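Local coordinates for protein putative metal-dependent hydrolase (Parabacteroides distasonis ATCC 8503, PDB 3KL7) that binds two zinc ions and is probably a metal-dependent hydrolase of the metallo-beta-lactamase superfamily, its substrate not established, at residues G38-T43 with Y206-G211; T115-S118 with M122-E125; S191-A196 with G216-A221. One frame throughout, in Å; residues are numbered along the deposited sequence.

Interaction 1. Residues G38-T43 with Y206-G211; sequences GSLMLT and YPYHYG. With ZN (zinc ion), chain D.
The phenol ring of Tyr208 brings its CD2–CE2 side up to the backbone of Gly38, CE2 standing 3.5 Å from Gly38 CA. Just beyond, the Leu40 methyl CD1 meets the same ring carbon, Tyr208 CE2, at 4.2 Å. Tyr208 holds CG between its own N and carbonyl carbon (chi1 86°), a rotation that swings the ring over to Gly38. No direct hydrogen bond joins the two segments; the polar link is a water, which donates to Gly38 O at 2.7 Å and accepts from Tyr208 OH, also at 2.7 Å. Tyr208 OH is further fixed by the backbone N of Gly161, so the buried hydroxyl both gives and receives. In the alpha-beta/beta-alpha sandwich of the metallo-beta-lactamase fold, strands 39-44 and 204-208 belong to the two different sheets, and here the start of one faces the end of the other beside the zinc centre. His209 directly follows strand 204-208; its CG lies opposite the backbone N (chi1 -168°), which sends the imidazole toward the metal. The ring presents its CD2 edge to Gly38, with His209 CD2 4.2 Å from Gly38 N. Next to CD2 in the ring, His209 NE2 binds a zinc ion at 2.2 Å, sharing it with Asp77, His78, Asp162 and a water 2.1 Å from the metal.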
ATOM      1  N   GLY A  38       4.445  -6.185   1.582  1.00 12.77           N
ATOM      2  CA  GLY A  38       3.703  -4.979   1.104  1.00 12.53           C
ATOM      3  C   GLY A  38       2.962  -5.219  -0.221  1.00 12.95           C
ATOM      4  O   GLY A  38       2.477  -4.289  -0.844  1.00 12.82           O
ATOM      5  N   SER A  39       2.881  -6.489  -0.636  1.00 13.16           N
ATOM      6  CA  SER A  39       2.351  -6.851  -1.938  1.00 13.30           C
ATOM      7  C   SER A  39       0.874  -7.212  -1.856  1.00 13.59           C
ATOM      8  O   SER A  39       0.472  -8.111  -1.089  1.00 13.12           O
ATOM      9  CB  SER A  39       3.154  -8.032  -2.534  1.00 13.06           C
ATOM     10  OG  SER A  39       4.493  -7.655  -2.764  1.00 12.16           O
ATOM     11  N   LEU A  40       0.074  -6.513  -2.656  1.00 14.05           N
ATOM     12  CA  LEU A  40      -1.381  -6.672  -2.647  1.00 14.62           C
ATOM     13  C   LEU A  40      -1.911  -6.711  -4.079  1.00 14.95           C
ATOM     14  O   LEU A  40      -1.370  -6.057  -4.964  1.00 15.36           O
ATOM     15  CB  LEU A  40      -2.047  -5.485  -1.900  1.00 14.17           C
ATOM     16  CG  LEU A  40      -1.536  -5.134  -0.493  1.00 13.60           C
ATOM     17  CD1 LEU A  40      -2.179  -3.811   0.011  1.00  9.42           C
ATOM     18  CD2 LEU A  40      -1.811  -6.290   0.502  1.00 12.03           C
HETATM   19  N   MSE A  41      -2.964  -7.485  -4.305  1.00 15.69           N
HETATM   20  CA  MSE A  41      -3.725  -7.381  -5.560  1.00 15.56           C
HETATM   21  C   MSE A  41      -5.077  -6.828  -5.210  1.00 16.73           C
HETATM   22  O   MSE A  41      -5.708  -7.290  -4.265  1.00 17.61           O
HETATM   23  CB  MSE A  41      -3.875  -8.741  -6.235  1.00 14.69           C
HETATM   24  CG  MSE A  41      -4.693  -8.707  -7.510  1.00 13.19           C
HETATM   25 SE   MSE A  41      -4.767 -10.390  -8.414  0.75  7.39          SE
HETATM   26  CE  MSE A  41      -5.311 -11.503  -6.936  1.00  8.31           C
ATOM     27  N   LEU A  42      -5.522  -5.832  -5.961  1.00 17.58           N
ATOM     28  CA  LEU A  42      -6.846  -5.235  -5.758  1.00 18.12           C
ATOM     29  C   LEU A  42      -7.687  -5.501  -6.970  1.00 18.16           C
ATOM     30  O   LEU A  42      -7.257  -5.270  -8.077  1.00 19.53           O
ATOM     31  CB  LEU A  42      -6.722  -3.721  -5.547  1.00 18.15           C
ATOM     32  CG  LEU A  42      -6.401  -3.216  -4.141  1.00 18.99           C
ATOM     33  CD1 LEU A  42      -5.037  -3.616  -3.733  1.00 18.55           C
ATOM     34  CD2 LEU A  42      -6.551  -1.697  -4.102  1.00 17.56           C
ATOM     35  N   THR A  43      -8.883  -5.999  -6.772  1.00 18.35           N
ATOM     36  CA  THR A  43      -9.797  -6.235  -7.886  1.00 18.25           C
ATOM     37  C   THR A  43     -11.037  -5.381  -7.698  1.00 19.22           C
ATOM     38  O   THR A  43     -11.718  -5.497  -6.677  1.00 19.90           O
ATOM     39  CB  THR A  43     -10.236  -7.720  -7.963  1.00 17.80           C
ATOM     40  OG1 THR A  43      -9.079  -8.566  -7.947  1.00 16.75           O
ATOM     41  CG2 THR A  43     -11.030  -7.964  -9.207  1.00 15.36           C
ATOM     42  N   TYR A 206      -5.268  -2.858   8.240  1.00 16.21           N
ATOM     43  CA  TYR A 206      -4.481  -4.066   8.004  1.00 16.46           C
ATOM     44  C   TYR A 206      -2.997  -3.766   8.248  1.00 16.29           C
ATOM     45  O   TYR A 206      -2.342  -3.134   7.399  1.00 16.26           O
ATOM     46  CB  TYR A 206      -4.615  -4.539   6.542  1.00 16.73           C
ATOM     47  CG  TYR A 206      -5.977  -5.102   6.146  1.00 17.27           C
ATOM     48  CD1 TYR A 206      -6.287  -6.422   6.367  1.00 17.98           C
ATOM     49  CD2 TYR A 206      -6.928  -4.302   5.516  1.00 17.49           C
ATOM     50  CE1 TYR A 206      -7.518  -6.939   5.999  1.00 17.84           C
ATOM     51  CE2 TYR A 206      -8.153  -4.810   5.142  1.00 17.68           C
ATOM     52  CZ  TYR A 206      -8.443  -6.130   5.386  1.00 17.74           C
ATOM     53  OH  TYR A 206      -9.666  -6.644   5.016  1.00 16.87           O
ATOM     54  N   PRO A 207      -2.446  -4.224   9.384  1.00 15.33           N
ATOM     55  CA  PRO A 207      -1.006  -4.179   9.443  1.00 15.41           C
ATOM     56  C   PRO A 207      -0.397  -5.006   8.309  1.00 15.52           C
ATOM     57  O   PRO A 207      -0.839  -6.132   8.052  1.00 14.80           O
ATOM     58  CB  PRO A 207      -0.689  -4.827  10.799  1.00 15.26           C
ATOM     59  CG  PRO A 207      -1.903  -5.499  11.204  1.00 15.33           C
ATOM     60  CD  PRO A 207      -3.022  -4.755  10.614  1.00 15.14           C
ATOM     61  N   TYR A 208       0.605  -4.463   7.634  1.00 15.76           N
ATOM     62  CA  TYR A 208       1.292  -5.231   6.626  1.00 15.19           C
ATOM     63  C   TYR A 208       2.793  -4.966   6.645  1.00 14.84           C
ATOM     64  O   TYR A 208       3.293  -4.181   7.483  1.00 15.16           O
ATOM     65  CB  TYR A 208       0.629  -5.022   5.242  1.00 15.28           C
ATOM     66  CG  TYR A 208       1.074  -3.818   4.393  1.00 15.90           C
ATOM     67  CD1 TYR A 208       1.604  -2.655   4.970  1.00 17.82           C
ATOM     68  CD2 TYR A 208       0.903  -3.841   3.027  1.00 16.94           C
ATOM     69  CE1 TYR A 208       1.985  -1.588   4.195  1.00 17.31           C
ATOM     70  CE2 TYR A 208       1.275  -2.777   2.237  1.00 18.47           C
ATOM     71  CZ  TYR A 208       1.818  -1.650   2.815  1.00 18.97           C
ATOM     72  OH  TYR A 208       2.195  -0.584   2.004  1.00 19.00           O
ATOM     73  N   HIS A 209       3.529  -5.652   5.781  1.00 14.48           N
ATOM     74  CA  HIS A 209       4.969  -5.474   5.729  1.00 14.36           C
ATOM     75  C   HIS A 209       5.519  -5.624   7.167  1.00 13.94           C
ATOM     76  O   HIS A 209       6.367  -4.834   7.600  1.00 13.07           O
ATOM     77  CB  HIS A 209       5.281  -4.049   5.148  1.00 14.87           C
ATOM     78  CG  HIS A 209       6.726  -3.817   4.768  1.00 15.42           C
ATOM     79  ND1 HIS A 209       7.665  -3.344   5.659  1.00 16.50           N
ATOM     80  CD2 HIS A 209       7.368  -3.933   3.576  1.00 15.97           C
ATOM     81  CE1 HIS A 209       8.832  -3.210   5.041  1.00 15.86           C
ATOM     82  NE2 HIS A 209       8.679  -3.561   3.780  1.00 14.73           N
ATOM     83  N   TYR A 210       5.046  -6.654   7.900  1.00 13.58           N
ATOM     84  CA  TYR A 210       5.392  -6.763   9.342  1.00 13.32           C
ATOM     85  C   TYR A 210       6.425  -7.811   9.745  1.00 12.83           C
ATOM     86  O   TYR A 210       6.711  -7.977  10.934  1.00 12.25           O
ATOM     87  CB  TYR A 210       4.138  -6.830  10.242  1.00 13.01           C
ATOM     88  CG  TYR A 210       3.223  -8.065  10.098  1.00 13.18           C
ATOM     89  CD1 TYR A 210       3.484  -9.227  10.793  1.00 13.96           C
ATOM     90  CD2 TYR A 210       2.084  -8.016   9.334  1.00 12.95           C
ATOM     91  CE1 TYR A 210       2.657 -10.316  10.702  1.00 13.93           C
ATOM     92  CE2 TYR A 210       1.250  -9.105   9.226  1.00 13.80           C
ATOM     93  CZ  TYR A 210       1.539 -10.251   9.917  1.00 14.28           C
ATOM     94  OH  TYR A 210       0.701 -11.348   9.828  1.00 15.74           O
ATOM     95  N   GLY A 211       7.002  -8.489   8.769  1.00 12.56           N
ATOM     96  CA  GLY A 211       8.077  -9.466   9.034  1.00 12.74           C
ATOM     97  C   GLY A 211       7.791 -10.391  10.200  1.00 12.93           C
ATOM     98  O   GLY A 211       6.735 -10.996  10.269  1.00 12.72           O
TER
HETATM   99 ZN    ZN D 303      10.058  -2.604   2.415  1.00 29.21          ZN
HETATM  100  O   HOH W   1       2.850  -1.630  -0.441  1.00 10.08           O
HETATM  101  O   HOH W   2      11.777  -1.984   1.439  1.00 37.88           O

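Interaction 2. Residues T115-S118 with M122-E125; sequences TDTS and MKIE
A beta hairpin at the rim of one of the two sheets of the metallo-beta-lactamase fold brings Asp116 against Ile124 as an antiparallel hydrogen-bonded pair. Strand 115-116 is the outermost strand of that sheet within the chain, and strand 123-128 separates it from strand 146-152. Asp116 N donates a hydrogen bond to Ile124 O at 2.7 Å, and Ile124 N returns a bond to Asp116 O that is almost perfectly straight, 179° at the hydrogen. Next along, Thr115 and Glu125 form a non-hydrogen-bonded pair, where Thr115 CA approaches Ile124 O at 3.5 Å in a CA-H...O contact. On the face carrying Thr115 and Glu125, Glu125 reaches a salt bridge with Arg156. Thr117 and Lys123 lie side by side and point the same way, with Thr117 CG2 4.1 Å from Lys123 CD. The Lys123 chain leaves with CG anti to N (chi1 174°) and bends at chi3, and its amine end leads away from strand 115-116. A water near the turn lies within bonding distance of both Asp116 O and Met122 O, spanning the strands where they begin to part. On the face carrying Asp116 and Ile124, Asp116 OD2 forms a salt bridge with Lys108, while its second oxygen organises the exit into the turn. Asp116 OD1 closes an Asx turn by accepting from Ser118 N at 2.8 Å, and takes Ser118 OG on its syn lone pair at 2.6 Å.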
ATOM      1  N   THR A 115      -2.098  14.449  -7.340  1.00 13.86           N
ATOM      2  CA  THR A 115      -3.355  13.752  -7.541  1.00 13.40           C
ATOM      3  C   THR A 115      -3.414  13.306  -9.001  1.00 12.98           C
ATOM      4  O   THR A 115      -3.032  14.049  -9.892  1.00 12.90           O
ATOM      5  CB  THR A 115      -4.584  14.694  -7.298  1.00 13.53           C
ATOM      6  OG1 THR A 115      -4.521  15.246  -5.984  1.00 13.59           O
ATOM      7  CG2 THR A 115      -5.903  13.910  -7.466  1.00 13.71           C
ATOM      8  N   ASP A 116      -3.897  12.095  -9.235  1.00 13.17           N
ATOM      9  CA  ASP A 116      -4.115  11.587 -10.605  1.00 13.18           C
ATOM     10  C   ASP A 116      -5.560  11.115 -10.722  1.00 12.62           C
ATOM     11  O   ASP A 116      -5.969  10.205 -10.018  1.00 12.51           O
ATOM     12  CB  ASP A 116      -3.165  10.429 -10.898  1.00 13.74           C
ATOM     13  CG  ASP A 116      -3.210   9.982 -12.344  1.00 14.97           C
ATOM     14  OD1 ASP A 116      -4.186  10.313 -13.039  1.00 16.84           O
ATOM     15  OD2 ASP A 116      -2.248   9.297 -12.790  1.00 17.10           O
ATOM     16  N   THR A 117      -6.321  11.763 -11.598  1.00 12.62           N
ATOM     17  CA  THR A 117      -7.709  11.450 -11.809  1.00 12.80           C
ATOM     18  C   THR A 117      -7.945  10.863 -13.202  1.00 13.89           C
ATOM     19  O   THR A 117      -9.090  10.834 -13.673  1.00 14.52           O
ATOM     20  CB  THR A 117      -8.603  12.740 -11.692  1.00 12.56           C
ATOM     21  OG1 THR A 117      -8.116  13.742 -12.572  1.00 11.84           O
ATOM     22  CG2 THR A 117      -8.610  13.272 -10.292  1.00 12.25           C
ATOM     23  N   SER A 118      -6.875  10.403 -13.867  1.00 15.10           N
ATOM     24  CA  SER A 118      -6.975   9.978 -15.274  1.00 16.34           C
ATOM     25  C   SER A 118      -7.511   8.548 -15.473  1.00 17.51           C
ATOM     26  O   SER A 118      -7.994   8.221 -16.555  1.00 18.13           O
ATOM     27  CB  SER A 118      -5.649  10.170 -16.015  1.00 16.37           C
ATOM     28  OG  SER A 118      -4.611   9.483 -15.414  1.00 17.50           O
HETATM   29  N   MSE A 122     -10.576   4.808 -10.618  1.00 18.10           N
HETATM   30  CA  MSE A 122      -9.689   4.819  -9.456  1.00 17.49           C
HETATM   31  C   MSE A 122      -8.852   6.068  -9.399  1.00 17.70           C
HETATM   32  O   MSE A 122      -7.907   6.229 -10.188  1.00 17.82           O
HETATM   33  CB  MSE A 122      -8.762   3.605  -9.470  1.00 16.54           C
HETATM   34  CG  MSE A 122      -7.845   3.550  -8.249  1.00 15.75           C
HETATM   35 SE   MSE A 122      -6.630   2.108  -8.274  0.75  8.84          SE
HETATM   36  CE  MSE A 122      -5.433   2.777  -9.605  1.00 12.52           C
ATOM     37  N   LYS A 123      -9.186   6.959  -8.452  1.00 17.58           N
ATOM     38  CA  LYS A 123      -8.419   8.172  -8.236  1.00 17.10           C
ATOM     39  C   LYS A 123      -7.231   7.808  -7.407  1.00 16.99           C
ATOM     40  O   LYS A 123      -7.341   6.997  -6.493  1.00 16.57           O
ATOM     41  CB  LYS A 123      -9.272   9.237  -7.514  1.00 17.00           C
ATOM     42  CG  LYS A 123      -8.500  10.495  -7.120  1.00 17.65           C
ATOM     43  CD  LYS A 123      -9.425  11.598  -6.590  1.00 17.29           C
ATOM     44  CE  LYS A 123      -9.909  11.285  -5.170  1.00 17.53           C
ATOM     45  NZ  LYS A 123     -10.591  12.441  -4.537  1.00 16.91           N
ATOM     46  N   ILE A 124      -6.076   8.385  -7.737  1.00 17.17           N
ATOM     47  CA  ILE A 124      -4.849   8.146  -6.968  1.00 17.17           C
ATOM     48  C   ILE A 124      -4.334   9.445  -6.397  1.00 17.01           C
ATOM     49  O   ILE A 124      -4.252  10.446  -7.094  1.00 16.85           O
ATOM     50  CB  ILE A 124      -3.694   7.552  -7.847  1.00 17.17           C
ATOM     51  CG1 ILE A 124      -4.176   6.388  -8.704  1.00 17.54           C
ATOM     52  CG2 ILE A 124      -2.567   7.094  -6.980  1.00 17.18           C
ATOM     53  CD1 ILE A 124      -3.094   5.870  -9.693  1.00 16.19           C
ATOM     54  N   GLU A 125      -3.967   9.419  -5.124  1.00 17.34           N
ATOM     55  CA  GLU A 125      -3.236  10.518  -4.526  1.00 17.41           C
ATOM     56  C   GLU A 125      -1.946   9.972  -3.948  1.00 17.34           C
ATOM     57  O   GLU A 125      -1.953   8.972  -3.260  1.00 18.31           O
ATOM     58  CB  GLU A 125      -4.094  11.205  -3.433  1.00 17.39           C
ATOM     59  CG  GLU A 125      -5.471  11.641  -3.950  1.00 17.37           C
ATOM     60  CD  GLU A 125      -6.445  11.983  -2.848  1.00 19.18           C
ATOM     61  OE1 GLU A 125      -6.366  13.116  -2.313  1.00 16.59           O
ATOM     62  OE2 GLU A 125      -7.315  11.118  -2.533  1.00 18.49           O
TER
HETATM   63  O   HOH W   3      -6.670   7.970 -11.785  1.00 24.23           O

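Interaction 3. Residues S191-A196 with G216-A221; sequences SQAAKA and GELKDA
Helix segments 191-196 and 217-221 run in broadly the same direction, their axes inclined by 45° (signed crossing angle -45°) and 9.4 Å apart at closest approach. Ala194 and Ala221 have the nearest CA atoms across the pair, 6.3 Å apart. Both residues turn CB toward the opposing helix, and the two methyls meet at a slant, Ala194 CB to Ala221 CB at 4.0 Å. Beside them Leu218 does the reaching. Its CG is anti to N (chi1 -168°), which carries the branch across from a starting direction that skirts the other helix. One methyl, Leu218 CD1, then settles between two consecutive alanines: it is 4.0 Å from Ala193 CB and 4.1 Å from Ala194 CB. It also comes down on the main chain between them, with Leu218 CD1 3.8 Å from Ala194 N. Helix 190-200 and helix 217-221 follow one another around strand 204-208, and Leu218 touches Leu205 and Pro207 of that strand, so helix 217-221 also packs against it. Away from the interface, Lys195 pairs with Asp165 and Gln192 bonds to Glu164. Across the interface itself there is no hydrogen bond and no charge: three small methyls and one leucine branch make the contact, which therefore rests on van der Waals packing alone.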
ATOM      1  N   SER A 191       3.812   0.233  18.734  1.00 16.70           N
ATOM      2  CA  SER A 191       3.388   1.492  19.339  1.00 17.11           C
ATOM      3  C   SER A 191       3.315   2.621  18.333  1.00 17.40           C
ATOM      4  O   SER A 191       2.392   3.425  18.380  1.00 16.97           O
ATOM      5  CB  SER A 191       4.286   1.871  20.492  1.00 16.85           C
ATOM      6  OG  SER A 191       3.990   1.072  21.620  1.00 18.12           O
ATOM      7  N   GLN A 192       4.284   2.671  17.417  1.00 17.76           N
ATOM      8  CA  GLN A 192       4.298   3.694  16.364  1.00 18.17           C
ATOM      9  C   GLN A 192       3.119   3.550  15.455  1.00 18.14           C
ATOM     10  O   GLN A 192       2.484   4.529  15.123  1.00 18.72           O
ATOM     11  CB  GLN A 192       5.550   3.592  15.530  1.00 18.48           C
ATOM     12  CG  GLN A 192       6.686   4.390  16.018  1.00 19.57           C
ATOM     13  CD  GLN A 192       7.902   4.180  15.153  1.00 19.50           C
ATOM     14  OE1 GLN A 192       8.120   3.098  14.664  1.00 20.22           O
ATOM     15  NE2 GLN A 192       8.692   5.223  14.964  1.00 18.24           N
ATOM     16  N   ALA A 193       2.850   2.311  15.027  1.00 17.76           N
ATOM     17  CA  ALA A 193       1.700   2.002  14.199  1.00 17.67           C
ATOM     18  C   ALA A 193       0.390   2.423  14.877  1.00 17.58           C
ATOM     19  O   ALA A 193      -0.494   2.998  14.233  1.00 17.68           O
ATOM     20  CB  ALA A 193       1.669   0.525  13.890  1.00 17.52           C
ATOM     21  N   ALA A 194       0.268   2.137  16.169  1.00 17.21           N
ATOM     22  CA  ALA A 194      -0.932   2.519  16.924  1.00 17.58           C
ATOM     23  C   ALA A 194      -1.089   4.053  16.945  1.00 18.04           C
ATOM     24  O   ALA A 194      -2.177   4.575  16.719  1.00 18.16           O
ATOM     25  CB  ALA A 194      -0.876   1.957  18.359  1.00 16.50           C
ATOM     26  N   LYS A 195       0.012   4.750  17.212  1.00 18.78           N
ATOM     27  CA  LYS A 195       0.045   6.199  17.186  1.00 19.62           C
ATOM     28  C   LYS A 195      -0.321   6.714  15.775  1.00 19.08           C
ATOM     29  O   LYS A 195      -1.132   7.617  15.634  1.00 19.37           O
ATOM     30  CB  LYS A 195       1.432   6.689  17.634  1.00 20.52           C
ATOM     31  CG  LYS A 195       1.641   8.181  17.525  1.00 23.83           C
ATOM     32  CD  LYS A 195       2.874   8.662  18.368  1.00 25.23           C
ATOM     33  CE  LYS A 195       3.244  10.161  18.029  1.00 26.48           C
ATOM     34  NZ  LYS A 195       3.530  10.388  16.528  1.00 26.77           N
ATOM     35  N   ALA A 196       0.256   6.103  14.745  1.00 18.39           N
ATOM     36  CA  ALA A 196      -0.078   6.445  13.356  1.00 17.83           C
ATOM     37  C   ALA A 196      -1.582   6.254  13.085  1.00 17.83           C
ATOM     38  O   ALA A 196      -2.251   7.160  12.598  1.00 18.33           O
ATOM     39  CB  ALA A 196       0.761   5.595  12.376  1.00 17.40           C
ATOM     40  N   GLY A 216      -0.093  -9.333  16.691  1.00 18.19           N
ATOM     41  CA  GLY A 216      -1.284  -9.411  17.534  1.00 18.60           C
ATOM     42  C   GLY A 216      -1.371  -8.295  18.567  1.00 19.27           C
ATOM     43  O   GLY A 216      -2.456  -7.898  18.969  1.00 19.71           O
ATOM     44  N   GLU A 217      -0.223  -7.792  19.000  1.00 19.63           N
ATOM     45  CA  GLU A 217      -0.183  -6.744  20.015  1.00 20.02           C
ATOM     46  C   GLU A 217      -0.813  -5.410  19.502  1.00 19.45           C
ATOM     47  O   GLU A 217      -1.231  -4.570  20.300  1.00 19.47           O
ATOM     48  CB  GLU A 217       1.277  -6.534  20.492  1.00 20.64           C
ATOM     49  CG  GLU A 217       1.507  -5.368  21.519  1.00 22.60           C
ATOM     50  CD  GLU A 217       1.242  -5.755  22.999  1.00 24.92           C
ATOM     51  OE1 GLU A 217       0.966  -6.976  23.291  1.00 24.54           O
ATOM     52  OE2 GLU A 217       1.318  -4.816  23.873  1.00 24.84           O
ATOM     53  N   LEU A 218      -0.886  -5.239  18.184  1.00 18.97           N
ATOM     54  CA  LEU A 218      -1.514  -4.046  17.602  1.00 18.92           C
ATOM     55  C   LEU A 218      -3.028  -4.009  17.910  1.00 19.29           C
ATOM     56  O   LEU A 218      -3.563  -2.963  18.143  1.00 19.03           O
ATOM     57  CB  LEU A 218      -1.270  -3.984  16.082  1.00 18.53           C
ATOM     58  CG  LEU A 218      -1.614  -2.661  15.370  1.00 18.11           C
ATOM     59  CD1 LEU A 218      -1.033  -1.446  16.122  1.00 17.45           C
ATOM     60  CD2 LEU A 218      -1.102  -2.692  13.906  1.00 16.50           C
ATOM     61  N   LYS A 219      -3.691  -5.173  17.926  1.00 20.06           N
ATOM     62  CA  LYS A 219      -5.122  -5.225  18.319  1.00 20.91           C
ATOM     63  C   LYS A 219      -5.279  -4.756  19.727  1.00 20.97           C
ATOM     64  O   LYS A 219      -6.173  -3.998  20.021  1.00 20.70           O
ATOM     65  CB  LYS A 219      -5.712  -6.645  18.193  1.00 21.36           C
ATOM     66  CG  LYS A 219      -5.637  -7.221  16.822  1.00 23.05           C
ATOM     67  CD  LYS A 219      -6.348  -8.562  16.722  1.00 25.12           C
ATOM     68  CE  LYS A 219      -7.764  -8.403  16.219  1.00 26.37           C
ATOM     69  NZ  LYS A 219      -8.252  -9.671  15.620  1.00 29.01           N
ATOM     70  N   ASP A 220      -4.394  -5.225  20.611  1.00 21.73           N
ATOM     71  CA  ASP A 220      -4.429  -4.820  22.013  1.00 22.09           C
ATOM     72  C   ASP A 220      -4.131  -3.343  22.120  1.00 21.39           C
ATOM     73  O   ASP A 220      -4.837  -2.612  22.800  1.00 21.52           O
ATOM     74  CB  ASP A 220      -3.401  -5.613  22.856  1.00 23.00           C
ATOM     75  CG  ASP A 220      -3.730  -7.122  22.949  1.00 25.19           C
ATOM     76  OD1 ASP A 220      -4.896  -7.512  22.680  1.00 28.04           O
ATOM     77  OD2 ASP A 220      -2.806  -7.915  23.300  1.00 27.52           O
ATOM     78  N   ALA A 221      -3.082  -2.902  21.432  1.00 20.54           N
ATOM     79  CA  ALA A 221      -2.642  -1.512  21.497  1.00 19.76           C
ATOM     80  C   ALA A 221      -3.741  -0.537  21.034  1.00 19.71           C
ATOM     81  O   ALA A 221      -3.786   0.586  21.485  1.00 19.07           O
ATOM     82  CB  ALA A 221      -1.374  -1.320  20.668  1.00 19.55           C
TER

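In the fold
Interaction 1 is the most central, about 6 Å from the middle of the chain and entirely buried; it brings the two sheets together beside the zinc site through a ring, a glycine and a bridging water. Interaction 2 sits at the edge of one of those sheets, partly exposed, and is held by backbone hydrogen bonds with charged groups round it. Interaction 3 is apolar and buried, although about 18 Å from the chain's centre; it adjoins interaction 1: strand 204-208, which carries part of that contact, lies between its helices in the chain, and Pro207 CB touches Leu218 CD2 at 3.8 Å. Interactions 2 and 3, centres about 30 Å apart, lie on opposite sides of the chain's centre.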